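Local atomic coordinates of squalene synthase HpnC (Alicyclobacillus acidocaldarius subsp. acidocaldarius, PDB entry 4HD1), a protein that probably joins prenyl diphosphates head to head, as a bacterial enzyme of the squalene and phytoene synthase family. Residues R41-S46 / I96-L101; L142-F147 / S232-R237; E73-R78 / A84-F89. One frame throughout, in Å; residues are numbered along the deposited sequence.

Interaction 1. Residues R41-S46 / I96-L101; sequences RPHFYS and IATCNL. With SO4 (sulfate ion), chain B.
His43, in the first turn of helix 41-56, faces Cys99, in the last turn of helix 87-99, with their CA atoms 8.3 Å apart. The contact is small, about 116 Å² over both sides, and rests on one ring and one sulfur. Cys99 SG sits almost exactly over the middle of the His43 imidazole, 3.7 Å from the ring centroid and 9° off the normal, a sulfur-aromatic contact made over the face. With CG anti to the carbonyl carbon (chi1 -52°) the His43 ring reaches out from its helix and presents this face to the thiol. Beside the sulfur, CB of Thr98 comes within 4.1 Å of His43 CE1, the two side chains crossing at about a right angle. ND1 of the ring is hydrogen-bonded to Thr95 OG1, one turn before Cys99, which limits rotation of the imidazole, while Thr98 OG1 bonds to the carbonyl of Phe94. The arrangement belongs to the all-helical terpene synthase fold of the squalene/phytoene synthase family. Here Asn100 leaves the helical conformation with positive phi (48°), in a Schellman motif, and Leu101 N bonds back to Ile96 O at 3.0 Å. Ile146 of helix 137-146 also packs on His43. Elsewhere on helix 41-56 a sulfate ion, probably from the crystallisation liquor, lies by Tyr45 and Arg41. Its O3 lies in the plane of the Tyr45 ring, at the edge, and is modelled 2.4 Å from Tyr45 OH, a distance doubtfully short for a hydrogen bond. Arg41 NH1 comes 3.1 Å from O1, obliquely to the guanidinium, and the sulfate is also hydrogen-bonded to Ala3 N and Arg19 NE.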
loop_
_atom_site.group_PDB
_atom_site.type_symbol
_atom_site.label_atom_id
_atom_site.label_comp_id
_atom_site.label_asym_id
_atom_site.label_seq_id
_atom_site.Cartn_x
_atom_site.Cartn_y
_atom_site.Cartn_z
ATOM N N ARG A 41 0.124 16.318 -8.841
ATOM C CA ARG A 41 -0.469 16.196 -7.501
ATOM C C ARG A 41 -1.979 15.868 -7.480
ATOM O O ARG A 41 -2.394 15.035 -6.678
ATOM C CB ARG A 41 -0.186 17.429 -6.643
ATOM C CG ARG A 41 1.169 17.423 -5.968
ATOM C CD ARG A 41 1.329 18.614 -5.039
ATOM N NE ARG A 41 2.588 19.285 -5.337
ATOM C CZ ARG A 41 2.696 20.528 -5.788
ATOM N NH1 ARG A 41 1.616 21.283 -5.954
ATOM N NH2 ARG A 41 3.896 21.024 -6.049
ATOM N N PRO A 42 -2.798 16.496 -8.360
ATOM C CA PRO A 42 -4.237 16.189 -8.332
ATOM C C PRO A 42 -4.540 14.700 -8.506
ATOM O O PRO A 42 -5.503 14.186 -7.917
ATOM C CB PRO A 42 -4.786 16.974 -9.529
ATOM C CG PRO A 42 -3.861 18.127 -9.657
ATOM C CD PRO A 42 -2.503 17.550 -9.353
ATOM N N HIS A 43 -3.712 14.015 -9.293
ATOM C CA HIS A 43 -3.887 12.588 -9.512
ATOM C C HIS A 43 -3.499 11.787 -8.297
ATOM O O HIS A 43 -4.076 10.726 -8.037
ATOM C CB HIS A 43 -3.138 12.159 -10.762
ATOM C CG HIS A 43 -3.478 12.999 -11.973
ATOM N ND1 HIS A 43 -4.727 13.063 -12.480
ATOM C CD2 HIS A 43 -2.689 13.843 -12.756
ATOM C CE1 HIS A 43 -4.739 13.899 -13.537
ATOM N NE2 HIS A 43 -3.490 14.377 -13.705
ATOM N N PHE A 44 -2.538 12.290 -7.521
ATOM C CA PHE A 44 -2.226 11.679 -6.231
ATOM C C PHE A 44 -3.432 11.796 -5.282
ATOM O O PHE A 44 -3.802 10.812 -4.633
ATOM C CB PHE A 44 -0.925 12.246 -5.634
ATOM C CG PHE A 44 0.311 11.496 -6.067
ATOM C CD1 PHE A 44 0.773 11.573 -7.382
ATOM C CD2 PHE A 44 1.003 10.684 -5.169
ATOM C CE1 PHE A 44 1.903 10.866 -7.786
ATOM C CE2 PHE A 44 2.134 9.976 -5.561
ATOM C CZ PHE A 44 2.581 10.068 -6.872
ATOM N N TYR A 45 -4.066 12.973 -5.247
ATOM C CA TYR A 45 -5.211 13.203 -4.372
ATOM C C TYR A 45 -6.387 12.302 -4.717
ATOM O O TYR A 45 -7.018 11.748 -3.813
ATOM C CB TYR A 45 -5.640 14.676 -4.359
ATOM C CG TYR A 45 -4.598 15.620 -3.798
ATOM C CD1 TYR A 45 -3.987 15.370 -2.566
ATOM C CD2 TYR A 45 -4.231 16.772 -4.490
ATOM C CE1 TYR A 45 -3.034 16.234 -2.048
ATOM C CE2 TYR A 45 -3.277 17.647 -3.979
ATOM C CZ TYR A 45 -2.679 17.371 -2.759
ATOM O OH TYR A 45 -1.730 18.230 -2.246
ATOM N N SER A 46 -6.669 12.125 -6.006
ATOM C CA SER A 46 -7.805 11.281 -6.397
ATOM C C SER A 46 -7.543 9.787 -6.164
ATOM O O SER A 46 -8.450 9.047 -5.774
ATOM C CB SER A 46 -8.228 11.538 -7.843
ATOM O OG SER A 46 -7.180 11.231 -8.740
ATOM N N ILE A 96 -8.180 8.746 -14.252
ATOM C CA ILE A 96 -8.136 7.508 -15.038
ATOM C C ILE A 96 -7.815 7.839 -16.494
ATOM O O ILE A 96 -6.877 7.287 -17.070
ATOM C CB ILE A 96 -9.479 6.724 -15.040
ATOM C CG1 ILE A 96 -10.000 6.392 -13.626
ATOM C CG2 ILE A 96 -9.386 5.485 -15.929
ATOM C CD1 ILE A 96 -9.056 5.619 -12.751
ATOM N N ALA A 97 -8.601 8.742 -17.077
ATOM C CA ALA A 97 -8.510 9.050 -18.500
ATOM C C ALA A 97 -7.221 9.790 -18.866
ATOM O O ALA A 97 -6.549 9.420 -19.821
ATOM C CB ALA A 97 -9.736 9.832 -18.955
ATOM N N THR A 98 -6.882 10.817 -18.088
ATOM C CA THR A 98 -5.714 11.656 -18.336
ATOM C C THR A 98 -4.404 10.871 -18.244
ATOM O O THR A 98 -3.498 11.088 -19.037
ATOM C CB THR A 98 -5.677 12.848 -17.356
ATOM O OG1 THR A 98 -6.955 13.487 -17.349
ATOM C CG2 THR A 98 -4.623 13.871 -17.761
ATOM N N CYS A 99 -4.314 9.960 -17.278
ATOM C CA CYS A 99 -3.085 9.195 -17.055
ATOM C C CYS A 99 -3.134 7.810 -17.688
ATOM O O CYS A 99 -2.187 7.037 -17.566
ATOM C CB CYS A 99 -2.794 9.073 -15.559
ATOM S SG CYS A 99 -2.634 10.662 -14.722
ATOM N N ASN A 100 -4.237 7.515 -18.372
ATOM C CA ASN A 100 -4.480 6.196 -18.960
ATOM C C ASN A 100 -4.223 5.039 -17.981
ATOM O O ASN A 100 -3.467 4.118 -18.282
ATOM C CB ASN A 100 -3.680 6.016 -20.260
ATOM C CG ASN A 100 -4.198 4.867 -21.110
ATOM O OD1 ASN A 100 -5.407 4.697 -21.284
ATOM N ND2 ASN A 100 -3.281 4.068 -21.642
ATOM N N LEU A 101 -4.848 5.097 -16.810
ATOM C CA LEU A 101 -4.637 4.078 -15.776
ATOM C C LEU A 101 -5.460 2.811 -16.038
ATOM O O LEU A 101 -6.622 2.899 -16.420
ATOM C CB LEU A 101 -4.956 4.636 -14.382
ATOM C CG LEU A 101 -4.212 5.893 -13.914
ATOM C CD1 LEU A 101 -4.737 6.345 -12.561
ATOM C CD2 LEU A 101 -2.707 5.678 -13.859
HETATM S S SO4 B . -1.441 21.429 -3.496
HETATM O O1 SO4 B . -0.909 22.346 -4.542
HETATM O O2 SO4 B . -2.922 21.276 -3.640
HETATM O O3 SO4 B . -0.862 20.061 -3.615
HETATM O O4 SO4 B . -1.045 22.044 -2.185
#

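Interaction 2. Residues L142-F147 / S232-R237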
loop_
_atom_site.group_PDB
_atom_site.type_symbol
_atom_site.label_atom_id
_atom_site.label_comp_id
_atom_site.label_asym_id
_atom_site.label_seq_id
_atom_site.Cartn_x
_atom_site.Cartn_y
_atom_site.Cartn_z
ATOM N N LEU A 142 -0.023 2.274 -9.806
ATOM C CA LEU A 142 -0.760 3.503 -10.103
ATOM C C LEU A 142 0.147 4.737 -10.100
ATOM O O LEU A 142 -0.016 5.627 -10.937
ATOM C CB LEU A 142 -1.935 3.688 -9.132
ATOM C CG LEU A 142 -3.040 2.625 -9.203
ATOM C CD1 LEU A 142 -4.032 2.770 -8.061
ATOM C CD2 LEU A 142 -3.752 2.633 -10.554
ATOM N N VAL A 143 1.098 4.781 -9.167
ATOM C CA VAL A 143 2.091 5.854 -9.124
ATOM C C VAL A 143 2.927 5.888 -10.415
ATOM O O VAL A 143 3.121 6.961 -11.003
ATOM C CB VAL A 143 2.977 5.769 -7.850
ATOM C CG1 VAL A 143 4.236 6.626 -7.983
ATOM C CG2 VAL A 143 2.170 6.181 -6.618
ATOM N N LEU A 144 3.394 4.722 -10.868
ATOM C CA LEU A 144 4.097 4.630 -12.154
ATOM C C LEU A 144 3.193 5.129 -13.272
ATOM O O LEU A 144 3.635 5.877 -14.150
ATOM C CB LEU A 144 4.543 3.193 -12.454
ATOM C CG LEU A 144 5.678 2.591 -11.624
ATOM C CD1 LEU A 144 5.866 1.125 -11.995
ATOM C CD2 LEU A 144 6.969 3.379 -11.824
ATOM N N GLY A 145 1.925 4.718 -13.216
ATOM C CA GLY A 145 0.911 5.126 -14.186
ATOM C C GLY A 145 0.762 6.632 -14.276
ATOM O O GLY A 145 0.688 7.192 -15.381
ATOM N N ILE A 146 0.737 7.293 -13.115
ATOM C CA ILE A 146 0.597 8.755 -13.059
ATOM C C ILE A 146 1.775 9.441 -13.755
ATOM O O ILE A 146 1.585 10.426 -14.463
ATOM C CB ILE A 146 0.397 9.269 -11.611
ATOM C CG1 ILE A 146 -0.961 8.793 -11.064
ATOM C CG2 ILE A 146 0.484 10.793 -11.553
ATOM C CD1 ILE A 146 -1.184 9.060 -9.586
ATOM N N PHE A 147 2.973 8.884 -13.585
ATOM C CA PHE A 147 4.200 9.420 -14.184
ATOM C C PHE A 147 4.500 8.951 -15.617
ATOM O O PHE A 147 5.535 9.311 -16.167
ATOM C CB PHE A 147 5.401 9.075 -13.295
ATOM C CG PHE A 147 5.609 10.028 -12.155
ATOM C CD1 PHE A 147 6.414 11.160 -12.316
ATOM C CD2 PHE A 147 5.005 9.803 -10.916
ATOM C CE1 PHE A 147 6.615 12.048 -11.266
ATOM C CE2 PHE A 147 5.209 10.686 -9.862
ATOM C CZ PHE A 147 6.012 11.813 -10.040
ATOM N N SER A 232 16.562 4.145 -11.524
ATOM C CA SER A 232 17.316 4.546 -12.715
ATOM C C SER A 232 16.471 4.583 -13.990
ATOM O O SER A 232 16.999 4.857 -15.071
ATOM C CB SER A 232 18.511 3.614 -12.937
ATOM O OG SER A 232 19.265 3.466 -11.751
ATOM N N LEU A 233 15.174 4.305 -13.868
ATOM C CA LEU A 233 14.323 4.082 -15.042
ATOM C C LEU A 233 13.122 5.027 -15.118
ATOM O O LEU A 233 12.214 4.830 -15.941
ATOM C CB LEU A 233 13.838 2.624 -15.068
ATOM C CG LEU A 233 14.868 1.495 -14.901
ATOM C CD1 LEU A 233 14.181 0.135 -14.927
ATOM C CD2 LEU A 233 15.937 1.561 -15.982
ATOM N N VAL A 234 13.117 6.052 -14.264
ATOM C CA VAL A 234 11.969 6.956 -14.144
ATOM C C VAL A 234 12.423 8.418 -14.110
ATOM O O VAL A 234 13.608 8.674 -13.886
ATOM C CB VAL A 234 11.108 6.616 -12.900
ATOM C CG1 VAL A 234 10.531 5.214 -13.022
ATOM C CG2 VAL A 234 11.914 6.748 -11.611
ATOM N N PRO A 235 11.496 9.381 -14.334
ATOM C CA PRO A 235 11.876 10.796 -14.195
ATOM C C PRO A 235 12.486 11.069 -12.808
ATOM O O PRO A 235 12.082 10.424 -11.834
ATOM C CB PRO A 235 10.544 11.535 -14.366
ATOM C CG PRO A 235 9.711 10.622 -15.204
ATOM C CD PRO A 235 10.090 9.235 -14.764
ATOM N N PRO A 236 13.468 11.992 -12.721
ATOM C CA PRO A 236 14.182 12.241 -11.447
ATOM C C PRO A 236 13.274 12.578 -10.244
ATOM O O PRO A 236 13.579 12.195 -9.111
ATOM C CB PRO A 236 15.132 13.413 -11.767
ATOM C CG PRO A 236 15.054 13.656 -13.238
ATOM C CD PRO A 236 14.067 12.712 -13.864
ATOM N N ARG A 237 12.167 13.272 -10.491
ATOM C CA ARG A 237 11.192 13.548 -9.437
ATOM C C ARG A 237 10.609 12.255 -8.848
ATOM O O ARG A 237 10.562 12.097 -7.626
ATOM C CB ARG A 237 10.079 14.456 -9.951
ATOM C CG ARG A 237 10.532 15.860 -10.319
ATOM C CD ARG A 237 10.306 16.804 -9.161
ATOM N NE ARG A 237 9.820 18.107 -9.613
ATOM C CZ ARG A 237 8.980 18.877 -8.927
ATOM N NH1 ARG A 237 8.505 18.472 -7.754
ATOM N NH2 ARG A 237 8.603 20.048 -9.426
#
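Leu144 and Phe147, at the C-terminal part of helix 137-146, meet Val234, Pro235 and Arg237, where the chain leads into helix 236-257. Contact across the two segments is by carbon atoms, with no hydrogen bond between them. Among the aliphatic groups, Leu144 CD2 touches Val234 CG1 at 4.2 Å, the side chains crossing at about a right angle. CG1 of Val234 is anti to its carbonyl carbon (chi1 -62°), which brings this methyl to the leucine. The aromatic part is looser: Phe147 CD1 lies 4.4 Å from Pro235 CG, and Phe147 CE1 is equally far from Arg237 CB, both carbons approaching the ring obliquely. Leu238, next after Arg237, packs against Leu144 and Phe147, and Cys149 touches Leu144, Val234 and Pro235. The polar bonds here go to residues outside the two segments. Arg237 meets the phenylalanine through its CB, whereas its NH1 is hydrogen-bonded to the carbonyl of Phe35, and Leu233 O accepts a bond from Arg154 NH1. Pro235 is the N-cap residue of helix 236-257. The C-terminal part of helix 137-146 packs against the start of that helix, at the surface of the all-helical squalene/phytoene synthase fold.

Interaction 3. Residues E73-R78 / A84-F89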
loop_
_atom_site.group_PDB
_atom_site.type_symbol
_atom_site.label_atom_id
_atom_site.label_comp_id
_atom_site.label_asym_id
_atom_site.label_seq_id
_atom_site.Cartn_x
_atom_site.Cartn_y
_atom_site.Cartn_z
ATOM N N GLU A 73 -17.036 -1.063 -5.754
ATOM C CA GLU A 73 -16.516 -1.605 -7.003
ATOM C C GLU A 73 -17.382 -1.157 -8.183
ATOM O O GLU A 73 -16.860 -0.876 -9.267
ATOM C CB GLU A 73 -16.439 -3.129 -6.924
ATOM C CG GLU A 73 -15.836 -3.799 -8.145
ATOM C CD GLU A 73 -15.608 -5.283 -7.941
ATOM O OE1 GLU A 73 -16.067 -6.072 -8.792
ATOM O OE2 GLU A 73 -14.976 -5.660 -6.929
ATOM N N GLU A 74 -18.695 -1.085 -7.955
ATOM C CA GLU A 74 -19.641 -0.550 -8.934
ATOM C C GLU A 74 -19.337 0.897 -9.311
ATOM O O GLU A 74 -19.351 1.248 -10.496
ATOM C CB GLU A 74 -21.082 -0.664 -8.422
ATOM C CG GLU A 74 -21.696 -2.042 -8.599
ATOM C CD GLU A 74 -21.560 -2.564 -10.018
ATOM O OE1 GLU A 74 -21.939 -1.841 -10.966
ATOM O OE2 GLU A 74 -21.067 -3.699 -10.186
ATOM N N GLU A 75 -19.072 1.725 -8.301
ATOM C CA GLU A 75 -18.688 3.124 -8.503
ATOM C C GLU A 75 -17.397 3.210 -9.317
ATOM O O GLU A 75 -17.304 3.990 -10.267
ATOM C CB GLU A 75 -18.541 3.843 -7.153
ATOM C CG GLU A 75 -19.872 4.143 -6.465
ATOM C CD GLU A 75 -19.777 4.245 -4.946
ATOM O OE1 GLU A 75 -18.925 5.009 -4.437
ATOM O OE2 GLU A 75 -20.573 3.569 -4.251
ATOM N N LEU A 76 -16.418 2.385 -8.951
ATOM C CA LEU A 76 -15.141 2.319 -9.655
ATOM C C LEU A 76 -15.328 1.990 -11.135
ATOM O O LEU A 76 -14.759 2.664 -11.992
ATOM C CB LEU A 76 -14.207 1.306 -8.979
ATOM C CG LEU A 76 -12.749 1.122 -9.430
ATOM C CD1 LEU A 76 -12.639 0.144 -10.593
ATOM C CD2 LEU A 76 -12.044 2.441 -9.742
ATOM N N ARG A 77 -16.128 0.967 -11.431
ATOM C CA ARG A 77 -16.409 0.590 -12.821
ATOM C C ARG A 77 -17.136 1.697 -13.589
ATOM O O ARG A 77 -16.874 1.910 -14.772
ATOM C CB ARG A 77 -17.189 -0.724 -12.904
ATOM C CG ARG A 77 -16.561 -1.872 -12.130
ATOM C CD ARG A 77 -17.197 -3.204 -12.486
ATOM N NE ARG A 77 -16.287 -4.012 -13.289
ATOM C CZ ARG A 77 -15.502 -4.965 -12.798
ATOM N NH1 ARG A 77 -15.523 -5.252 -11.500
ATOM N NH2 ARG A 77 -14.699 -5.637 -13.610
ATOM N N ARG A 78 -18.038 2.401 -12.906
ATOM C CA ARG A 78 -18.720 3.554 -13.492
ATOM C C ARG A 78 -17.732 4.665 -13.839
ATOM O O ARG A 78 -17.895 5.357 -14.849
ATOM C CB ARG A 78 -19.818 4.075 -12.560
ATOM C CG ARG A 78 -21.166 3.412 -12.779
ATOM C CD ARG A 78 -22.275 4.087 -11.987
ATOM N NE ARG A 78 -22.540 3.389 -10.730
ATOM C CZ ARG A 78 -22.226 3.845 -9.519
ATOM N NH1 ARG A 78 -21.633 5.026 -9.367
ATOM N NH2 ARG A 78 -22.516 3.114 -8.451
ATOM N N ALA A 84 -19.320 8.433 -13.438
ATOM C CA ALA A 84 -19.158 8.584 -11.992
ATOM C C ALA A 84 -20.265 9.463 -11.418
ATOM O O ALA A 84 -20.848 10.271 -12.137
ATOM C CB ALA A 84 -17.794 9.170 -11.671
ATOM N N THR A 85 -20.549 9.303 -10.126
ATOM C CA THR A 85 -21.642 10.040 -9.478
ATOM C C THR A 85 -21.229 10.780 -8.193
ATOM O O THR A 85 -21.988 11.586 -7.665
ATOM C CB THR A 85 -22.868 9.128 -9.216
ATOM O OG1 THR A 85 -22.451 7.928 -8.553
ATOM C CG2 THR A 85 -23.558 8.752 -10.530
ATOM N N THR A 86 -20.021 10.501 -7.709
ATOM C CA THR A 86 -19.457 11.126 -6.508
ATOM C C THR A 86 -18.516 12.251 -6.941
ATOM O O THR A 86 -17.997 12.214 -8.059
ATOM C CB THR A 86 -18.656 10.075 -5.701
ATOM O OG1 THR A 86 -19.497 8.949 -5.441
ATOM C CG2 THR A 86 -18.120 10.622 -4.358
ATOM N N PRO A 87 -18.300 13.260 -6.075
ATOM C CA PRO A 87 -17.162 14.154 -6.322
ATOM C C PRO A 87 -15.827 13.386 -6.456
ATOM O O PRO A 87 -15.133 13.536 -7.473
ATOM C CB PRO A 87 -17.159 15.062 -5.092
ATOM C CG PRO A 87 -18.592 15.113 -4.676
ATOM C CD PRO A 87 -19.180 13.770 -5.006
ATOM N N ALA A 88 -15.496 12.557 -5.462
ATOM C CA ALA A 88 -14.261 11.754 -5.486
ATOM C C ALA A 88 -14.081 10.956 -6.774
ATOM O O ALA A 88 -13.007 10.977 -7.372
ATOM C CB ALA A 88 -14.175 10.829 -4.278
ATOM N N PHE A 89 -15.136 10.273 -7.203
ATOM C CA PHE A 89 -15.067 9.425 -8.386
ATOM C C PHE A 89 -15.121 10.188 -9.708
ATOM O O PHE A 89 -14.648 9.684 -10.724
ATOM C CB PHE A 89 -16.130 8.328 -8.336
ATOM C CG PHE A 89 -15.728 7.140 -7.504
ATOM C CD1 PHE A 89 -14.822 6.200 -8.001
ATOM C CD2 PHE A 89 -16.247 6.959 -6.225
ATOM C CE1 PHE A 89 -14.446 5.105 -7.236
ATOM C CE2 PHE A 89 -15.875 5.864 -5.455
ATOM C CZ PHE A 89 -14.974 4.935 -5.962
#
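Leu76 and Phe89 meet across two consecutive helices, 65-81 and 87-99, with their CA atoms 7.2 Å apart; nearer the turn, Arg78 CA and Ala84 CA come within 5.3 Å. The Phe89 ring carries the contact, laid against the backbone and CB atoms of helix 65-81. Glu75 CB lies over one ring face, 3.9 Å from the centroid and 16° off the normal, a CH-pi contact. From there the Glu75 chain runs extended beyond CG, bringing OE1 to 3.3 Å from Phe89 CE2, with the carboxylate and ring planes 84° apart. Leu76 meets the ring by its backbone side, its CA coming in obliquely 3.8 Å from Phe89 CE1. Tyr72 adds an edge-to-face stack, and Phe50 of helix 41-56 also touches the ring. Replacing Phe89 by alanine is likely to open a gap beside Leu76 and leave Glu75 CB without the ring face it rests on. Toward the turn, Arg78 NH1 comes 3.1 Å from Thr85 OG1, but the angle is too poor for a hydrogen bond. Ala84 N bonds to Gln93 OE1, which ties the turn to helix 87-99; Thr86 takes the N-cap position, though its side chain makes no capping bond. Glu75 OE1 lies above the ring plane beyond CE2, where little is likely to be gained from the ring hydrogens, and this helical hairpin is thus joined chiefly by apolar contact.

From the N terminus, helix 41-56 opens interaction 1, and helices 65-81 and 87-99 follow. Interaction 3 closes first, a short hairpin with five residues between its segments, and it lies wholly within the longer loop that interaction 1 completes when the end of helix 87-99 returns to helix 41-56. Both use helix 87-99, one near its start and the other at its end, without touching. Interaction 2 comes later in series, spanning 84 residues to join helix 137-146 to the start of helix 236-257. It meets interaction 1 directly: Leu101 packs on Gly145, and Phe44 on Ile146, linking the N-terminal helices to the C-terminal one through helix 137-146.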